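Local coordinates for CheC, inhibitor of MCP methylation / FliN fusion protein (Thermotoga maritima, PDB 4HYN), which is a flagellar rotor protein of the CheC phosphatase family and probably dephosphorylates the chemotaxis response regulator CheY-P, at residues A[111-114]-A[115-118]. Numbering follows the deposited sequence.
Sequences EAMN and QMMG
Met-113 and Met-116, both selenomethionines, meet through their terminal methyls on the buried side of an amphipathic alpha-helix, 103-128, that packs against the antiparallel sheet of this CheC-like fold. Met-113 CE and Met-116 CE are 3.3 Å apart, close for methyls, and Met-116 CE lies 3.4 Å from Ala-112 CB, so one methyl touches both the i-3 and i-4 neighbours. Met-116 manages this by running extended through chi2 (-174°), which carries its selenium back along the helix before the chain bends at chi3; Met-113, by contrast, is bent at both chi2 and chi3. Strands 57-66 and 71-78 cover Met-113 and Met-117, while Ala-23 and Leu-27 of helix 6-30 pack on Met-116.

The exposed face is looser: the Glu-111 and Gln-115 side chains run alongside without a hydrogen bond between them, carboxylate and amide planes 78° apart, with Glu-111 OE2 3.6 Å from Gln-115 OE1. The backbone bond from Gln-115 N to Glu-111 O links these residues.

Four successive i to i+4 backbone bonds span the segment. The first three are regular, as in Met-116 N to Ala-112 O at 2.9 Å; the last, Gly-118 N to Asn-114 O, stretches to 3.3 Å with an N-H...O angle of 138°.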
ATOM      1  N   GLU A 111      -0.287   3.681  13.768  1.00 29.43           N
ATOM      2  CA  GLU A 111      -0.047   2.454  14.518  1.00 30.81           C
ATOM      3  C   GLU A 111      -0.601   1.284  13.716  1.00 30.20           C
ATOM      4  O   GLU A 111       0.032   0.240  13.612  1.00 29.87           O
ATOM      5  CB  GLU A 111      -0.711   2.516  15.901  1.00 32.00           C
ATOM      6  CG  GLU A 111      -0.782   1.177  16.663  1.00 37.19           C
ATOM      7  CD  GLU A 111       0.571   0.646  17.160  1.00 40.17           C
ATOM      8  OE1 GLU A 111       0.611   0.114  18.295  1.00 41.90           O
ATOM      9  OE2 GLU A 111       1.584   0.729  16.427  1.00 39.77           O
ATOM     10  N   ALA A 112      -1.787   1.466  13.149  1.00 30.15           N
ATOM     11  CA  ALA A 112      -2.396   0.420  12.340  1.00 31.29           C
ATOM     12  C   ALA A 112      -1.494   0.143  11.133  1.00 31.22           C
ATOM     13  O   ALA A 112      -1.239  -1.012  10.800  1.00 30.74           O
ATOM     14  CB  ALA A 112      -3.785   0.839  11.897  1.00 30.97           C
HETATM   15  N   MSE A 113      -0.973   1.205  10.522  1.00 31.08           N
HETATM   16  CA  MSE A 113      -0.080   1.075   9.377  1.00 32.39           C
HETATM   17  C   MSE A 113       1.198   0.354   9.789  1.00 32.95           C
HETATM   18  O   MSE A 113       1.731  -0.463   9.042  1.00 32.22           O
HETATM   19  CB  MSE A 113       0.269   2.452   8.809  1.00 33.98           C
HETATM   20  CG  MSE A 113      -0.862   3.114   8.054  1.00 36.82           C
HETATM   21 SE   MSE A 113      -1.500   2.009   6.624  1.00 45.66          SE
HETATM   22  CE  MSE A 113      -3.318   1.767   7.194  1.00 40.94           C
ATOM     23  N   ASN A 114       1.673   0.672  10.986  1.00 34.59           N
ATOM     24  CA  ASN A 114       2.877   0.080  11.556  1.00 36.30           C
ATOM     25  C   ASN A 114       2.753  -1.446  11.581  1.00 36.30           C
ATOM     26  O   ASN A 114       3.609  -2.167  11.068  1.00 35.97           O
ATOM     27  CB  ASN A 114       3.055   0.588  12.991  1.00 38.67           C
ATOM     28  CG  ASN A 114       4.465   1.055  13.279  1.00 41.74           C
ATOM     29  OD1 ASN A 114       4.691   2.235  13.569  1.00 42.02           O
ATOM     30  ND2 ASN A 114       5.423   0.130  13.224  1.00 41.54           N
ATOM     31  N   GLN A 115       1.662  -1.920  12.171  1.00 36.23           N
ATOM     32  CA  GLN A 115       1.392  -3.345  12.299  1.00 36.93           C
ATOM     33  C   GLN A 115       1.142  -4.029  10.961  1.00 36.27           C
ATOM     34  O   GLN A 115       1.640  -5.126  10.712  1.00 36.05           O
ATOM     35  CB  GLN A 115       0.190  -3.557  13.223  1.00 36.78           C
ATOM     36  CG  GLN A 115       0.446  -4.509  14.380  1.00 38.56           C
ATOM     37  CD  GLN A 115       1.397  -3.949  15.419  1.00 39.68           C
ATOM     38  OE1 GLN A 115       1.640  -2.744  15.477  1.00 40.87           O
ATOM     39  NE2 GLN A 115       1.932  -4.825  16.259  1.00 42.45           N
HETATM   40  N   MSE A 116       0.393  -3.356  10.095  1.00 37.29           N
HETATM   41  CA  MSE A 116       0.047  -3.887   8.780  1.00 38.68           C
HETATM   42  C   MSE A 116       1.209  -4.117   7.831  1.00 35.77           C
HETATM   43  O   MSE A 116       1.407  -5.226   7.347  1.00 33.88           O
HETATM   44  CB  MSE A 116      -0.982  -2.988   8.098  1.00 43.18           C
HETATM   45  CG  MSE A 116      -2.376  -3.129   8.653  1.00 50.64           C
HETATM   46 SE   MSE A 116      -3.640  -2.100   7.631  1.00 61.99          SE
HETATM   47  CE  MSE A 116      -4.184  -0.871   9.003  1.00 57.73           C
HETATM   48  N   MSE A 117       1.940  -3.052   7.527  1.00 35.17           N
HETATM   49  CA  MSE A 117       3.070  -3.145   6.617  1.00 35.15           C
HETATM   50  C   MSE A 117       4.206  -3.990   7.170  1.00 30.44           C
HETATM   51  O   MSE A 117       4.988  -4.558   6.405  1.00 28.19           O
HETATM   52  CB  MSE A 117       3.540  -1.754   6.219  1.00 41.23           C
HETATM   53  CG  MSE A 117       2.535  -1.044   5.337  1.00 48.16           C
HETATM   54 SE   MSE A 117       2.969   0.807   5.171  1.00 64.41          SE
HETATM   55  CE  MSE A 117       3.928   0.733   3.491  1.00 58.45           C
ATOM     56  N   GLY A 118       4.268  -4.090   8.499  1.00 26.30           N
ATOM     57  CA  GLY A 118       5.273  -4.912   9.145  1.00 23.77           C
ATOM     58  C   GLY A 118       4.991  -6.363   8.784  1.00 22.21           C
ATOM     59  O   GLY A 118       5.905  -7.140   8.506  1.00 20.99           O
TER